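Local structure of acyl-CoA synthetase (AMP-forming)/AMP-acid ligase II-like protein (Dyadobacter fermentans, 4GS5) at residues D250-S255 with K259-Q264; W285-A290 with K295-I300; A314-R319 with Y323-H328; G216-S221 with V236-N241. The protein probably activates medium-chain fatty or related carboxylic acids with ATP for transfer to coenzyme A. All coordinates share one frame; numbering follows the deposited sequence.

Contact 1. Residues D250-S255 with K259-Q264; sequences DNVINS and KIVLDQ
The two-stranded antiparallel hairpin of strands 252-255 and 258-261 is pinned at Ile-253 and Ile-260, whose backbones exchange hydrogen bonds: Ile-253 N to Ile-260 O at 2.9 Å and Ile-260 N to Ile-253 O at 3.0 Å. Non-hydrogen-bonded pairs flank it, Val-252 with Val-261 and Asn-254 with Lys-259. Where the second strand passes into helix 262-276, Val-261 holds the N-cap position but has no polar side chain. Asn-251 of the opposite segment meets the first helical N-H groups instead: its O accepts from Leu-262 N at 2.8 Å, and its OD1 takes a weak bond from Asp-263 N at 3.3 Å.

The sequence DNVINS and the lysine after the turn fit the A8 motif of the adenylate-forming family, in which Asp-250 would correspond to the hinge residue between the two domains. A chi1 of -171° swings Asn-251 CG away from its own N, and the amide reaches Asp-263, where ND2 donates to OD2 (2.9 Å, 172° at the hydrogen). That oxygen lies in the amide plane yet is approached from above its own carboxylate plane, the two groups being turned 46° apart.

On one face Ile-253 and Ile-260 lie side by side, CG1 to CB 3.9 Å, and Ile-253 and Leu-262 reach Leu-296 of strand 295-301. On the other, the bent chain of Lys-259 slants past the Asn-254 amide, with CE 3.6 Å from Asn-254 ND2.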
loop_
_atom_site.group_PDB
_atom_site.type_symbol
_atom_site.label_atom_id
_atom_site.label_comp_id
_atom_site.label_asym_id
_atom_site.label_seq_id
_atom_site.Cartn_x
_atom_site.Cartn_y
_atom_site.Cartn_z
ATOM N N ASP A 250 -7.170 12.439 -9.671
ATOM C CA ASP A 250 -6.941 13.597 -10.519
ATOM C C ASP A 250 -5.820 13.358 -11.514
ATOM O O ASP A 250 -5.489 14.239 -12.304
ATOM C CB ASP A 250 -6.614 14.823 -9.664
ATOM C CG ASP A 250 -7.770 15.238 -8.776
ATOM O OD1 ASP A 250 -8.560 16.111 -9.198
ATOM O OD2 ASP A 250 -7.891 14.691 -7.658
ATOM N N ASN A 251 -5.231 12.170 -11.481
ATOM C CA ASN A 251 -4.121 11.878 -12.383
ATOM C C ASN A 251 -4.488 10.897 -13.513
ATOM O O ASN A 251 -3.646 10.568 -14.362
ATOM C CB ASN A 251 -2.921 11.350 -11.580
ATOM C CG ASN A 251 -1.661 11.240 -12.420
ATOM O OD1 ASN A 251 -1.445 12.026 -13.347
ATOM N ND2 ASN A 251 -0.831 10.250 -12.112
ATOM N N VAL A 252 -5.736 10.426 -13.512
ATOM C CA VAL A 252 -6.185 9.439 -14.494
ATOM C C VAL A 252 -7.475 9.931 -15.138
ATOM O O VAL A 252 -8.394 10.387 -14.447
ATOM C CB VAL A 252 -6.418 8.049 -13.867
ATOM C CG1 VAL A 252 -6.717 7.032 -14.955
ATOM C CG2 VAL A 252 -5.187 7.584 -13.067
ATOM N N ILE A 253 -7.538 9.886 -16.462
ATOM C CA ILE A 253 -8.766 10.268 -17.140
ATOM C C ILE A 253 -9.309 9.073 -17.912
ATOM O O ILE A 253 -8.593 8.096 -18.144
ATOM C CB ILE A 253 -8.564 11.447 -18.114
ATOM C CG1 ILE A 253 -7.637 11.035 -19.262
ATOM C CG2 ILE A 253 -8.016 12.678 -17.377
ATOM C CD1 ILE A 253 -7.561 12.065 -20.351
ATOM N N ASN A 254 -10.573 9.163 -18.306
ATOM C CA ASN A 254 -11.186 8.111 -19.103
ATOM C C ASN A 254 -11.678 8.701 -20.406
ATOM O O ASN A 254 -12.663 9.438 -20.433
ATOM C CB ASN A 254 -12.328 7.434 -18.344
ATOM C CG ASN A 254 -12.896 6.246 -19.099
ATOM O OD1 ASN A 254 -12.541 6.017 -20.246
ATOM N ND2 ASN A 254 -13.787 5.498 -18.464
ATOM N N SER A 255 -10.962 8.391 -21.480
ATOM C CA SER A 255 -11.267 8.906 -22.813
ATOM C C SER A 255 -11.730 7.748 -23.689
ATOM O O SER A 255 -10.933 6.858 -24.001
ATOM C CB SER A 255 -10.015 9.545 -23.430
ATOM O OG SER A 255 -10.244 9.972 -24.773
ATOM N N LYS A 259 -8.314 4.305 -20.243
ATOM C CA LYS A 259 -7.767 5.043 -19.111
ATOM C C LYS A 259 -6.363 5.540 -19.443
ATOM O O LYS A 259 -5.510 4.771 -19.891
ATOM C CB LYS A 259 -7.740 4.159 -17.860
ATOM C CG LYS A 259 -8.938 4.339 -16.935
ATOM C CD LYS A 259 -10.181 3.633 -17.423
ATOM C CE LYS A 259 -11.354 3.860 -16.450
ATOM N NZ LYS A 259 -11.289 3.008 -15.214
ATOM N N ILE A 260 -6.134 6.827 -19.210
ATOM C CA ILE A 260 -4.856 7.466 -19.504
ATOM C C ILE A 260 -4.314 8.185 -18.268
ATOM O O ILE A 260 -5.012 9.009 -17.661
ATOM C CB ILE A 260 -5.020 8.510 -20.638
ATOM C CG1 ILE A 260 -5.375 7.801 -21.950
ATOM C CG2 ILE A 260 -3.740 9.327 -20.827
ATOM C CD1 ILE A 260 -5.899 8.805 -23.019
ATOM N N VAL A 261 -3.075 7.880 -17.910
ATOM C CA VAL A 261 -2.430 8.489 -16.742
ATOM C C VAL A 261 -1.718 9.763 -17.207
ATOM O O VAL A 261 -0.843 9.705 -18.079
ATOM C CB VAL A 261 -1.433 7.518 -16.076
ATOM C CG1 VAL A 261 -0.840 8.133 -14.789
ATOM C CG2 VAL A 261 -2.095 6.166 -15.765
ATOM N N LEU A 262 -2.102 10.916 -16.654
ATOM C CA LEU A 262 -1.608 12.183 -17.199
ATOM C C LEU A 262 -0.083 12.325 -17.155
ATOM O O LEU A 262 0.529 12.727 -18.142
ATOM C CB LEU A 262 -2.276 13.379 -16.525
ATOM C CG LEU A 262 -3.773 13.496 -16.856
ATOM C CD1 LEU A 262 -4.431 14.529 -15.932
ATOM C CD2 LEU A 262 -4.006 13.836 -18.340
ATOM N N ASP A 263 0.528 11.986 -16.028
ATOM C CA ASP A 263 1.971 12.167 -15.908
ATOM C C ASP A 263 2.730 11.197 -16.816
ATOM O O ASP A 263 3.842 11.489 -17.248
ATOM C CB ASP A 263 2.456 12.110 -14.444
ATOM C CG ASP A 263 2.523 10.695 -13.882
ATOM O OD1 ASP A 263 3.623 10.270 -13.461
ATOM O OD2 ASP A 263 1.477 10.012 -13.829
ATOM N N GLN A 264 2.119 10.059 -17.129
ATOM C CA GLN A 264 2.757 9.112 -18.049
ATOM C C GLN A 264 2.726 9.634 -19.473
ATOM O O GLN A 264 3.714 9.545 -20.200
ATOM C CB GLN A 264 2.108 7.730 -17.979
ATOM C CG GLN A 264 2.389 7.005 -16.682
ATOM C CD GLN A 264 1.807 5.606 -16.658
ATOM O OE1 GLN A 264 1.197 5.149 -17.633
ATOM N NE2 GLN A 264 1.991 4.912 -15.534
#

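Contact 2. Residues W285-A290 with K295-I300; sequences WWEPDA and KLVLVI
Trp-285 with Val-297 and Glu-287 with Lys-295 form two antiparallel hydrogen-bonded pairs around the non-hydrogen-bonded pair Trp-286/Leu-296, the short strand axes approaching to 4.4 Å at 134°. All four backbone bonds are short, such as Val-297 N to Trp-285 O at 2.8 Å, where the donor stands above the carbonyl plane, 47° out of it.

Trp-285 CB rests 4.0 Å from Val-297 CG2, while its indole leads away and takes Trp-286 CD1 over the centre of one face. Glu-287 crosses Val-297 at about a right angle, OE1 lying 3.6 Å from Val-297 CG1; that oxygen is hydrogen-bonded to Tyr-330 OH. Asp-289 CB meets Lys-295 CB at 3.7 Å. Lys-295, bent at chi3 (-52°), also brings CE to 3.5 Å from Asp-289 OD2. Its NZ stays 4.0 Å from Asp-289 OD2 and 4.5 Å from Glu-287 OE1, near both carboxylates without a salt bridge, and any electrostatic help is probably modest. Asp-289 OD1 accepts from Leu-292 N in the connecting turn.

Strand 295-301 is the middle of three, between 282-289 and 329-332; Phe-349 of helix 345-351 packs on the Trp-285, Glu-287 and Val-297 face, and Leu-262 and Ile-265 of helix 262-276 meet Leu-296 on the other.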
loop_
_atom_site.group_PDB
_atom_site.type_symbol
_atom_site.label_atom_id
_atom_site.label_comp_id
_atom_site.label_asym_id
_atom_site.label_seq_id
_atom_site.Cartn_x
_atom_site.Cartn_y
_atom_site.Cartn_z
ATOM N N TRP A 285 -3.541 17.855 -20.135
ATOM C CA TRP A 285 -4.707 18.078 -19.305
ATOM C C TRP A 285 -5.908 17.468 -20.020
ATOM O O TRP A 285 -5.745 16.632 -20.910
ATOM C CB TRP A 285 -4.907 19.575 -19.073
ATOM C CG TRP A 285 -5.717 19.911 -17.856
ATOM C CD1 TRP A 285 -6.892 20.618 -17.816
ATOM C CD2 TRP A 285 -5.409 19.569 -16.499
ATOM N NE1 TRP A 285 -7.330 20.728 -16.521
ATOM C CE2 TRP A 285 -6.437 20.097 -15.692
ATOM C CE3 TRP A 285 -4.356 18.886 -15.888
ATOM C CZ2 TRP A 285 -6.447 19.955 -14.298
ATOM C CZ3 TRP A 285 -4.369 18.739 -14.500
ATOM C CH2 TRP A 285 -5.407 19.271 -13.723
ATOM N N TRP A 286 -7.111 17.857 -19.619
ATOM C CA TRP A 286 -8.297 17.260 -20.225
ATOM C C TRP A 286 -9.466 18.213 -20.171
ATOM O O TRP A 286 -9.457 19.200 -19.425
ATOM C CB TRP A 286 -8.674 15.967 -19.514
ATOM C CG TRP A 286 -9.041 16.205 -18.099
ATOM C CD1 TRP A 286 -8.180 16.272 -17.027
ATOM C CD2 TRP A 286 -10.355 16.433 -17.574
ATOM N NE1 TRP A 286 -8.885 16.522 -15.874
ATOM C CE2 TRP A 286 -10.219 16.627 -16.179
ATOM C CE3 TRP A 286 -11.633 16.499 -18.145
ATOM C CZ2 TRP A 286 -11.313 16.882 -15.348
ATOM C CZ3 TRP A 286 -12.717 16.750 -17.321
ATOM C CH2 TRP A 286 -12.551 16.940 -15.930
ATOM N N GLU A 287 -10.483 17.924 -20.964
ATOM C CA GLU A 287 -11.710 18.698 -20.858
ATOM C C GLU A 287 -12.905 17.795 -21.099
ATOM O O GLU A 287 -12.771 16.718 -21.688
ATOM C CB GLU A 287 -11.702 19.897 -21.809
ATOM C CG GLU A 287 -11.666 19.538 -23.274
ATOM C CD GLU A 287 -11.702 20.772 -24.155
ATOM O OE1 GLU A 287 -10.638 21.159 -24.682
ATOM O OE2 GLU A 287 -12.795 21.361 -24.312
ATOM N N PRO A 288 -14.067 18.200 -20.586
ATOM C CA PRO A 288 -15.259 17.388 -20.798
ATOM C C PRO A 288 -15.513 17.263 -22.295
ATOM O O PRO A 288 -15.281 18.211 -23.042
ATOM C CB PRO A 288 -16.366 18.214 -20.141
ATOM C CG PRO A 288 -15.657 19.077 -19.128
ATOM C CD PRO A 288 -14.317 19.375 -19.735
ATOM N N ASP A 289 -15.956 16.090 -22.729
ATOM C CA ASP A 289 -16.294 15.863 -24.126
ATOM C C ASP A 289 -17.478 14.904 -24.190
ATOM O O ASP A 289 -17.417 13.815 -23.616
ATOM C CB ASP A 289 -15.099 15.255 -24.884
ATOM C CG ASP A 289 -15.389 15.093 -26.386
ATOM O OD1 ASP A 289 -15.449 13.947 -26.892
ATOM O OD2 ASP A 289 -15.587 16.132 -27.042
ATOM N N ALA A 290 -18.532 15.286 -24.915
ATOM C CA ALA A 290 -19.737 14.468 -24.990
ATOM C C ALA A 290 -19.431 13.070 -25.504
ATOM O O ALA A 290 -19.980 12.088 -25.006
ATOM C CB ALA A 290 -20.821 15.142 -25.855
ATOM N N LYS A 295 -11.565 14.419 -22.742
ATOM C CA LYS A 295 -10.738 14.553 -23.931
ATOM C C LYS A 295 -9.361 15.067 -23.522
ATOM O O LYS A 295 -9.235 16.156 -22.948
ATOM C CB LYS A 295 -11.372 15.547 -24.905
ATOM C CG LYS A 295 -10.629 15.671 -26.236
ATOM C CD LYS A 295 -10.866 17.022 -26.942
ATOM C CE LYS A 295 -12.334 17.350 -27.099
ATOM N NZ LYS A 295 -12.539 18.622 -27.867
ATOM N N LEU A 296 -8.334 14.292 -23.842
ATOM C CA LEU A 296 -6.964 14.658 -23.512
ATOM C C LEU A 296 -6.596 15.867 -24.360
ATOM O O LEU A 296 -6.881 15.893 -25.562
ATOM C CB LEU A 296 -6.018 13.493 -23.842
ATOM C CG LEU A 296 -4.531 13.729 -23.542
ATOM C CD1 LEU A 296 -4.275 13.730 -22.051
ATOM C CD2 LEU A 296 -3.695 12.641 -24.211
ATOM N N VAL A 297 -5.968 16.865 -23.735
ATOM C CA VAL A 297 -5.469 18.020 -24.467
ATOM C C VAL A 297 -4.050 18.361 -24.046
ATOM O O VAL A 297 -3.551 17.822 -23.062
ATOM C CB VAL A 297 -6.368 19.233 -24.259
ATOM C CG1 VAL A 297 -7.775 18.916 -24.769
ATOM C CG2 VAL A 297 -6.391 19.636 -22.764
ATOM N N LEU A 298 -3.405 19.242 -24.796
ATOM C CA LEU A 298 -2.057 19.677 -24.467
ATOM C C LEU A 298 -2.012 21.196 -24.288
ATOM O O LEU A 298 -2.540 21.954 -25.111
ATOM C CB LEU A 298 -1.083 19.229 -25.564
ATOM C CG LEU A 298 0.379 19.643 -25.444
ATOM C CD1 LEU A 298 1.002 19.084 -24.166
ATOM C CD2 LEU A 298 1.135 19.173 -26.675
ATOM N N VAL A 299 -1.387 21.641 -23.204
ATOM C CA VAL A 299 -1.259 23.071 -22.913
ATOM C C VAL A 299 0.221 23.466 -22.915
ATOM O O VAL A 299 1.043 22.844 -22.228
ATOM C CB VAL A 299 -1.841 23.421 -21.539
ATOM C CG1 VAL A 299 -1.847 24.921 -21.352
ATOM C CG2 VAL A 299 -3.235 22.835 -21.372
ATOM N N ILE A 300 0.551 24.501 -23.675
ATOM C CA ILE A 300 1.929 24.941 -23.844
ATOM C C ILE A 300 2.044 26.411 -23.451
ATOM O O ILE A 300 1.144 27.198 -23.734
ATOM C CB ILE A 300 2.367 24.773 -25.314
ATOM C CG1 ILE A 300 2.269 23.303 -25.732
ATOM C CG2 ILE A 300 3.777 25.299 -25.536
ATOM C CD1 ILE A 300 2.720 23.052 -27.156
#

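Contact 3. Residues A314-R319 with Y323-H328; sequences AEIRSR and YENPKH. With EDO (1,2-ethanediol), chain Y.
Ile-316 and Arg-317 of helix 306-319 meet Asn-325 and Pro-326 of the loop leading to strand 329-332, burying a modest 142 Å² in all. The apolar part rests on one methyl: Ile-316, whose CB points toward the loop, sets CG2 4.0 Å from Pro-326 CD. Ile-316 and Pro-326 both also touch Leu-298 of strand 295-301.

Contacts between carbon and the amide make up the rest. In Asn-325, chi1 (-171°) places the amide between the two helical residues, and chi2 (14°) turns OD1 to Ile-316 and ND2 to Arg-317. OD1 comes to 3.3 Å from the same Ile-316 CG2, whereas ND2 slants across the CB-CG-CD stem of Arg-317, 3.7 Å from its CG and 3.8 Å from its CB. Arg-317 is extended from CG to NE, which carries its guanidinium beyond the amide, so that Asn-325 meets methylenes alone.

No polar bond joins the two segments. Ser-318 OG bonds within the helix, donating to Ala-314 O at 3.2 Å, and Lys-327 NZ reaches Thr-322 O in the link between the segments. Tyr-323 to Pro-326 resembles the A9 motif of adenylate-forming enzymes.

With methyl and methylene groups set against an amide and the CD edge of Pro-326, the contact between these two segments is van der Waals in kind, with no hydrogen bond to fix its orientation.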
loop_
_atom_site.group_PDB
_atom_site.type_symbol
_atom_site.label_atom_id
_atom_site.label_comp_id
_atom_site.label_asym_id
_atom_site.label_seq_id
_atom_site.Cartn_x
_atom_site.Cartn_y
_atom_site.Cartn_z
ATOM N N ALA A 314 3.072 16.329 -35.453
ATOM C CA ALA A 314 3.370 15.115 -36.209
ATOM C C ALA A 314 4.224 14.120 -35.421
ATOM O O ALA A 314 3.949 12.917 -35.418
ATOM C CB ALA A 314 4.036 15.459 -37.551
ATOM N N GLU A 315 5.263 14.617 -34.759
ATOM C CA GLU A 315 6.144 13.753 -33.973
ATOM C C GLU A 315 5.385 13.059 -32.840
ATOM O O GLU A 315 5.612 11.878 -32.565
ATOM C CB GLU A 315 7.341 14.541 -33.425
ATOM C CG GLU A 315 8.105 13.849 -32.298
ATOM C CD GLU A 315 9.049 12.759 -32.778
ATOM O OE1 GLU A 315 8.963 12.368 -33.966
ATOM O OE2 GLU A 315 9.883 12.297 -31.961
ATOM N N ILE A 316 4.477 13.793 -32.197
ATOM C CA ILE A 316 3.667 13.237 -31.115
ATOM C C ILE A 316 2.787 12.115 -31.649
ATOM O O ILE A 316 2.736 11.022 -31.079
ATOM C CB ILE A 316 2.788 14.318 -30.441
ATOM C CG1 ILE A 316 3.657 15.238 -29.579
ATOM C CG2 ILE A 316 1.738 13.674 -29.552
ATOM C CD1 ILE A 316 2.873 16.277 -28.791
ATOM N N ARG A 317 2.123 12.390 -32.767
ATOM C CA ARG A 317 1.211 11.435 -33.374
ATOM C C ARG A 317 1.913 10.141 -33.814
ATOM O O ARG A 317 1.273 9.098 -33.941
ATOM C CB ARG A 317 0.483 12.097 -34.548
ATOM C CG ARG A 317 -0.633 11.267 -35.158
ATOM C CD ARG A 317 -1.566 12.153 -35.975
ATOM N NE ARG A 317 -2.357 11.386 -36.931
ATOM C CZ ARG A 317 -3.252 11.920 -37.757
ATOM N NH1 ARG A 317 -3.474 13.230 -37.736
ATOM N NH2 ARG A 317 -3.925 11.146 -38.604
ATOM N N SER A 318 3.226 10.210 -34.036
ATOM C CA SER A 318 3.997 9.044 -34.468
ATOM C C SER A 318 4.480 8.190 -33.301
ATOM O O SER A 318 4.946 7.060 -33.492
ATOM C CB SER A 318 5.207 9.483 -35.298
ATOM O OG SER A 318 4.803 10.042 -36.536
ATOM N N ARG A 319 4.381 8.743 -32.096
ATOM C CA ARG A 319 4.913 8.099 -30.898
ATOM C C ARG A 319 3.828 7.448 -30.030
ATOM O O ARG A 319 4.131 6.631 -29.150
ATOM C CB ARG A 319 5.701 9.121 -30.074
ATOM C CG ARG A 319 6.506 8.514 -28.937
ATOM C CD ARG A 319 7.056 9.583 -27.998
ATOM N NE ARG A 319 7.545 9.008 -26.747
ATOM C CZ ARG A 319 8.807 8.652 -26.531
ATOM N NH1 ARG A 319 9.720 8.819 -27.487
ATOM N NH2 ARG A 319 9.158 8.135 -25.358
ATOM N N TYR A 323 -5.614 7.125 -29.928
ATOM C CA TYR A 323 -6.471 7.183 -28.748
ATOM C C TYR A 323 -5.805 7.901 -27.559
ATOM O O TYR A 323 -6.508 8.364 -26.651
ATOM C CB TYR A 323 -6.928 5.784 -28.324
ATOM C CG TYR A 323 -7.765 5.083 -29.361
ATOM C CD1 TYR A 323 -9.094 5.439 -29.563
ATOM C CD2 TYR A 323 -7.223 4.082 -30.161
ATOM C CE1 TYR A 323 -9.862 4.802 -30.524
ATOM C CE2 TYR A 323 -7.985 3.438 -31.119
ATOM C CZ TYR A 323 -9.300 3.798 -31.295
ATOM O OH TYR A 323 -10.069 3.164 -32.257
ATOM N N GLU A 324 -4.468 7.969 -27.554
ATOM C CA GLU A 324 -3.723 8.628 -26.463
ATOM C C GLU A 324 -3.004 9.917 -26.888
ATOM O O GLU A 324 -2.160 10.453 -26.160
ATOM C CB GLU A 324 -2.755 7.632 -25.802
ATOM C CG GLU A 324 -3.514 6.435 -25.243
ATOM C CD GLU A 324 -2.642 5.413 -24.566
ATOM O OE1 GLU A 324 -1.498 5.738 -24.173
ATOM O OE2 GLU A 324 -3.129 4.275 -24.421
ATOM N N ASN A 325 -3.367 10.400 -28.070
ATOM C CA ASN A 325 -2.840 11.618 -28.667
ATOM C C ASN A 325 -3.697 12.815 -28.212
ATOM O O ASN A 325 -4.923 12.771 -28.328
ATOM C CB ASN A 325 -2.928 11.446 -30.193
ATOM C CG ASN A 325 -2.214 12.531 -30.956
ATOM O OD1 ASN A 325 -1.425 13.285 -30.393
ATOM N ND2 ASN A 325 -2.491 12.622 -32.255
ATOM N N PRO A 326 -3.067 13.882 -27.683
ATOM C CA PRO A 326 -3.831 15.088 -27.319
ATOM C C PRO A 326 -4.681 15.568 -28.501
ATOM O O PRO A 326 -4.158 15.657 -29.611
ATOM C CB PRO A 326 -2.739 16.118 -27.023
ATOM C CG PRO A 326 -1.545 15.278 -26.576
ATOM C CD PRO A 326 -1.632 13.997 -27.353
ATOM N N LYS A 327 -5.954 15.879 -28.266
ATOM C CA LYS A 327 -6.885 16.191 -29.362
ATOM C C LYS A 327 -6.912 17.674 -29.694
ATOM O O LYS A 327 -7.591 18.111 -30.625
ATOM C CB LYS A 327 -8.298 15.723 -29.019
ATOM C CG LYS A 327 -8.392 14.257 -28.655
ATOM C CD LYS A 327 -8.178 13.368 -29.861
ATOM C CE LYS A 327 -8.153 11.904 -29.460
ATOM N NZ LYS A 327 -7.965 11.044 -30.654
ATOM N N HIS A 328 -6.193 18.456 -28.904
ATOM C CA HIS A 328 -6.099 19.882 -29.137
ATOM C C HIS A 328 -4.869 20.400 -28.416
ATOM O O HIS A 328 -4.478 19.868 -27.374
ATOM C CB HIS A 328 -7.343 20.589 -28.615
ATOM C CG HIS A 328 -7.463 22.006 -29.079
ATOM N ND1 HIS A 328 -7.100 23.080 -28.294
ATOM C CD2 HIS A 328 -7.886 22.524 -30.257
ATOM C CE1 HIS A 328 -7.306 24.202 -28.963
ATOM N NE2 HIS A 328 -7.780 23.891 -30.158
HETATM C C1 EDO Y . -3.461 1.264 -23.106
HETATM O O1 EDO Y . -4.624 0.776 -22.434
HETATM C C2 EDO Y . -2.826 2.391 -22.316
HETATM O O2 EDO Y . -1.515 2.630 -22.833
#

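Contact 4. Residues G216-S221 with V236-N241; sequences GCLHIS and VEIHGN
This is a contact of backbone and aliphatic side chains at the open end of the hairpin formed by strands 217-221 and 230-238, where Gly-216 meets Val-236. Its one bond across the segments runs from Val-236 N to Gly-216 O, 3.2 Å long and nearly straight at 172°. Gly-216 sits at phi 89°, a backbone setting suited to glycine, at the point where the chain enters strand 217-221; the next residue, Cys-217, gives its N-H to Asp-213 OD1.

Beyond that bond the contact is apolar. Leu-218 CB lies 3.9 Å from Val-236 CG1 and equally 3.9 Å from Val-236 CG2, so the valine fork straddles it. Leu-218 also brings CD1 to 4.3 Å from Ile-238 CD1, a looser touch. The backbone partners of Leu-218, by contrast, are Thr-232 and Asp-234, earlier on strand 230-238, the strand of Val-236.

Phe-243 of strand 242-248 packs on both Leu-218 and Val-236, and Phe-204 of strand 202-204 on Leu-218. Antiparallel strands with aliphatic and aromatic side chains packed between them, ahead of the probable hinge, are consistent with the distorted beta-barrel subdomain in the large N-terminal domain of adenylate-forming enzymes.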
loop_
_atom_site.group_PDB
_atom_site.type_symbol
_atom_site.label_atom_id
_atom_site.label_comp_id
_atom_site.label_asym_id
_atom_site.label_seq_id
_atom_site.Cartn_x
_atom_site.Cartn_y
_atom_site.Cartn_z
ATOM N N GLY A 216 -14.643 7.688 -7.863
ATOM C CA GLY A 216 -14.198 6.327 -8.074
ATOM C C GLY A 216 -13.137 5.891 -7.070
ATOM O O GLY A 216 -12.432 4.913 -7.305
ATOM N N CYS A 217 -13.019 6.618 -5.957
ATOM C CA CYS A 217 -12.026 6.305 -4.924
ATOM C C CYS A 217 -12.598 5.426 -3.805
ATOM O O CYS A 217 -13.711 5.646 -3.321
ATOM C CB CYS A 217 -11.474 7.589 -4.299
ATOM S SG CYS A 217 -10.406 8.589 -5.364
ATOM N N LEU A 218 -11.796 4.473 -3.357
ATOM C CA LEU A 218 -12.240 3.479 -2.385
ATOM C C LEU A 218 -12.581 4.089 -1.033
ATOM O O LEU A 218 -11.817 4.897 -0.475
ATOM C CB LEU A 218 -11.149 2.429 -2.191
ATOM C CG LEU A 218 -11.429 1.256 -1.241
ATOM C CD1 LEU A 218 -12.602 0.412 -1.747
ATOM C CD2 LEU A 218 -10.176 0.389 -1.107
ATOM N N HIS A 219 -13.734 3.710 -0.504
ATOM C CA HIS A 219 -13.968 3.915 0.925
ATOM C C HIS A 219 -14.289 2.589 1.618
ATOM O O HIS A 219 -14.860 1.676 1.013
ATOM C CB HIS A 219 -15.058 4.950 1.179
ATOM C CG HIS A 219 -16.387 4.572 0.616
ATOM N ND1 HIS A 219 -17.155 3.555 1.140
ATOM C CD2 HIS A 219 -17.084 5.068 -0.436
ATOM C CE1 HIS A 219 -18.270 3.444 0.439
ATOM N NE2 HIS A 219 -18.255 4.357 -0.518
ATOM N N ILE A 220 -13.904 2.476 2.885
ATOM C CA ILE A 220 -14.162 1.258 3.634
ATOM C C ILE A 220 -14.675 1.568 5.033
ATOM O O ILE A 220 -14.444 2.662 5.573
ATOM C CB ILE A 220 -12.910 0.320 3.718
ATOM C CG1 ILE A 220 -11.757 1.001 4.444
ATOM C CG2 ILE A 220 -12.464 -0.158 2.307
ATOM C CD1 ILE A 220 -10.961 1.978 3.582
ATOM N N SER A 221 -15.386 0.603 5.610
ATOM C CA SER A 221 -15.889 0.721 6.967
ATOM C C SER A 221 -16.094 -0.677 7.539
ATOM O O SER A 221 -16.262 -1.639 6.790
ATOM C CB SER A 221 -17.194 1.531 7.015
ATOM O OG SER A 221 -18.276 0.798 6.466
ATOM N N VAL A 236 -9.853 3.136 -7.698
ATOM C CA VAL A 236 -9.891 1.682 -7.789
ATOM C C VAL A 236 -10.981 1.211 -8.746
ATOM O O VAL A 236 -11.885 1.950 -9.085
ATOM C CB VAL A 236 -10.130 1.014 -6.399
ATOM C CG1 VAL A 236 -9.062 1.488 -5.374
ATOM C CG2 VAL A 236 -11.534 1.314 -5.870
ATOM N N GLU A 237 -10.897 -0.038 -9.163
ATOM C CA GLU A 237 -12.030 -0.674 -9.802
ATOM C C GLU A 237 -12.401 -1.871 -8.964
ATOM O O GLU A 237 -11.580 -2.764 -8.758
ATOM C CB GLU A 237 -11.671 -1.110 -11.219
ATOM C CG GLU A 237 -11.737 0.010 -12.230
ATOM C CD GLU A 237 -13.159 0.286 -12.705
ATOM O OE1 GLU A 237 -14.089 -0.447 -12.291
ATOM O OE2 GLU A 237 -13.345 1.237 -13.496
ATOM N N ILE A 238 -13.629 -1.883 -8.457
ATOM C CA ILE A 238 -14.113 -3.025 -7.687
ATOM C C ILE A 238 -14.587 -4.167 -8.604
ATOM O O ILE A 238 -15.212 -3.924 -9.629
ATOM C CB ILE A 238 -15.194 -2.594 -6.657
ATOM C CG1 ILE A 238 -14.538 -1.726 -5.567
ATOM C CG2 ILE A 238 -15.876 -3.803 -6.023
ATOM C CD1 ILE A 238 -15.490 -1.119 -4.583
ATOM N N HIS A 239 -14.260 -5.400 -8.233
ATOM C CA HIS A 239 -14.709 -6.588 -8.970
ATOM C C HIS A 239 -15.207 -7.626 -7.966
ATOM O O HIS A 239 -14.407 -8.350 -7.350
ATOM C CB HIS A 239 -13.545 -7.203 -9.749
ATOM C CG HIS A 239 -12.963 -6.305 -10.789
ATOM N ND1 HIS A 239 -11.811 -5.571 -10.586
ATOM C CD2 HIS A 239 -13.365 -6.024 -12.048
ATOM C CE1 HIS A 239 -11.535 -4.877 -11.674
ATOM N NE2 HIS A 239 -12.469 -5.129 -12.574
ATOM N N GLY A 240 -16.513 -7.693 -7.765
ATOM C CA GLY A 240 -17.032 -8.546 -6.712
ATOM C C GLY A 240 -16.389 -8.128 -5.393
ATOM O O GLY A 240 -16.207 -6.937 -5.140
ATOM N N ASN A 241 -16.008 -9.091 -4.560
ATOM C CA ASN A 241 -15.439 -8.769 -3.252
ATOM C C ASN A 241 -13.931 -8.483 -3.238
ATOM O O ASN A 241 -13.217 -8.919 -2.335
ATOM C CB ASN A 241 -15.754 -9.885 -2.258
ATOM C CG ASN A 241 -14.880 -11.103 -2.465
ATOM O OD1 ASN A 241 -14.449 -11.395 -3.588
ATOM N ND2 ASN A 241 -14.601 -11.818 -1.377
#

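Contacts 1, 2 and 3 gather in what is probably the small C-terminal domain, their centres 11 to 15 Å apart, while contact 4 probably belongs to the large N-terminal domain, about 27 Å from contact 2 and 33 Å from contact 3 between centres. Contact 1 packs on contact 2 through Ile-253 CG2 and Trp-286 CD1, 3.6 Å apart, and contact 3 joins the sheet of contact 2 by a probable bond from Lys-327 N to Leu-296 O at 2.9 Å. Contact 1 alone reaches contact 4, centres about 19 Å apart, by a long, weak ion pair of Lys-259 NZ with Glu-237 OE2. In this family the active site lies between the two domains, with the probable hinge, Asp-250, starting contact 1.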